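Local coordinates for amphoterin-induced protein 1 (Mus musculus, PDB 2XOT), which promotes the growth and fasciculation of neurites and may mediate homophilic and heterophilic cell-cell interactions, at residues K140-Q145 and L165-L170. Numbering follows the deposited sequence.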
# COMPACT_ATOMS: atom_id res chain seq x y z
N LYS B 140 -7.04 9.37 2.29
CA LYS B 140 -8.05 8.87 3.24
C LYS B 140 -7.89 9.54 4.61
O LYS B 140 -6.82 9.47 5.20
CB LYS B 140 -7.90 7.35 3.43
CG LYS B 140 -8.03 6.50 2.15
CD LYS B 140 -7.58 5.08 2.40
CE LYS B 140 -7.56 4.26 1.12
NZ LYS B 140 -7.30 2.80 1.44
N LEU B 141 -8.95 10.16 5.11
CA LEU B 141 -8.94 10.77 6.43
C LEU B 141 -10.10 10.24 7.29
O LEU B 141 -11.28 10.52 7.01
CB LEU B 141 -9.04 12.28 6.30
CG LEU B 141 -9.13 13.17 7.54
CD1 LEU B 141 -7.91 12.96 8.49
CD2 LEU B 141 -9.29 14.65 7.09
N TYR B 142 -9.75 9.51 8.35
CA TYR B 142 -10.73 8.85 9.22
C TYR B 142 -10.88 9.65 10.52
O TYR B 142 -9.94 9.76 11.28
CB TYR B 142 -10.29 7.44 9.55
CG TYR B 142 -10.34 6.42 8.40
CD1 TYR B 142 -11.37 5.50 8.31
CD2 TYR B 142 -9.33 6.34 7.46
CE1 TYR B 142 -11.41 4.55 7.30
CE2 TYR B 142 -9.35 5.38 6.44
CZ TYR B 142 -10.40 4.52 6.35
OH TYR B 142 -10.45 3.55 5.37
N LEU B 143 -12.07 10.19 10.74
CA LEU B 143 -12.39 11.08 11.84
C LEU B 143 -13.63 10.62 12.59
O LEU B 143 -14.24 11.39 13.35
CB LEU B 143 -12.60 12.50 11.28
CG LEU B 143 -11.32 13.32 11.08
CD1 LEU B 143 -11.54 14.48 10.08
CD2 LEU B 143 -10.80 13.84 12.45
N SER B 144 -14.01 9.36 12.41
CA SER B 144 -15.19 8.82 13.08
C SER B 144 -14.96 8.73 14.59
O SER B 144 -13.83 8.77 15.04
CB SER B 144 -15.54 7.44 12.53
OG SER B 144 -14.54 6.52 12.90
N GLN B 145 -16.05 8.61 15.34
CA GLN B 145 -16.04 8.58 16.81
C GLN B 145 -15.25 9.74 17.39
O GLN B 145 -14.35 9.54 18.20
CB GLN B 145 -15.51 7.26 17.37
CG GLN B 145 -15.48 6.07 16.39
CD GLN B 145 -16.73 5.29 16.40
OE1 GLN B 145 -17.46 5.31 17.38
NE2 GLN B 145 -17.01 4.57 15.30
N LEU B 165 -8.11 13.75 -1.84
CA LEU B 165 -8.93 13.19 -0.77
C LEU B 165 -10.16 12.48 -1.33
O LEU B 165 -11.08 13.11 -1.85
CB LEU B 165 -9.33 14.25 0.26
CG LEU B 165 -10.04 13.70 1.51
CD1 LEU B 165 -9.10 12.85 2.35
CD2 LEU B 165 -10.62 14.82 2.33
N MET B 166 -10.19 11.16 -1.18
CA MET B 166 -11.22 10.32 -1.76
C MET B 166 -12.00 9.52 -0.70
O MET B 166 -12.95 8.82 -1.05
CB MET B 166 -10.52 9.32 -2.63
CG MET B 166 -9.87 8.23 -1.75
SD MET B 166 -9.33 6.92 -2.71
CE MET B 166 -10.78 5.87 -2.75
N LEU B 167 -11.56 9.57 0.56
CA LEU B 167 -12.29 8.98 1.69
C LEU B 167 -12.20 9.92 2.88
O LEU B 167 -11.10 10.24 3.34
CB LEU B 167 -11.72 7.61 2.06
CG LEU B 167 -12.48 6.73 3.09
CD1 LEU B 167 -12.06 5.28 2.91
CD2 LEU B 167 -12.33 7.15 4.58
N LEU B 168 -13.35 10.38 3.34
CA LEU B 168 -13.48 11.24 4.50
C LEU B 168 -14.59 10.64 5.38
O LEU B 168 -15.78 10.72 5.07
CB LEU B 168 -13.84 12.65 4.06
CG LEU B 168 -14.12 13.66 5.18
CD1 LEU B 168 -12.90 13.78 6.10
CD2 LEU B 168 -14.50 15.00 4.62
N ASP B 169 -14.18 10.01 6.48
CA ASP B 169 -15.11 9.31 7.37
C ASP B 169 -15.45 10.22 8.55
O ASP B 169 -14.61 10.47 9.42
CB ASP B 169 -14.48 8.01 7.85
CG ASP B 169 -15.42 7.17 8.67
OD1 ASP B 169 -16.61 7.52 8.81
OD2 ASP B 169 -14.94 6.16 9.20
N LEU B 170 -16.67 10.73 8.53
CA LEU B 170 -17.18 11.58 9.59
C LEU B 170 -18.34 10.88 10.32
O LEU B 170 -19.17 11.53 10.95
CB LEU B 170 -17.61 12.94 9.02
CG LEU B 170 -16.42 13.89 8.69
CD1 LEU B 170 -16.79 15.00 7.69
CD2 LEU B 170 -15.91 14.53 9.96
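The carbonyl oxygen of Leu167 takes a nearly straight hydrogen bond from Leu141 N (N to O 2.8 Å) and also receives the CA-H of Lys140, with CA to O 3.3 Å. This is the parallel pairing of neighbouring leucine-rich repeats, LRR 5 and LRR 6, on the concave sheet of the solenoid. Leu141 O accepts a hydrogen bond from Asp169 N in turn, and a third runs from Leu143 N to Asp169 O, more bent at 145°. On the sheet face that carries Tyr142, Leu167 CD2 lies over the phenol ring in a CH-pi contact, 3.8 Å from the centroid, while its CD1 sits beside Tyr142 OH. With CG anti to the carbonyl carbon (chi1 -70°), the Tyr142 ring swings across toward Leu167, and its hydroxyl hydrogen-bonds Asn21 of the second subunit, in keeping with dimerization through the repeat region. Asp169 crosses the Tyr142 side chain at a slant, its carboxylate plane 75° from the ring; OD1 is hydrogen-bonded to Ser171 OG and OD2 to Ser20 OG of the second subunit. An alanine in place of Tyr142 would probably leave Leu167 CD2 without its aromatic cover and Asn21 of the partner chain without its phenol mate. Facing the hydrophobic interior of the solenoid, Leu141 and Leu168 point the same way, side by side, CD2 of Leu141 lying 3.8 Å from CD1 of Leu168.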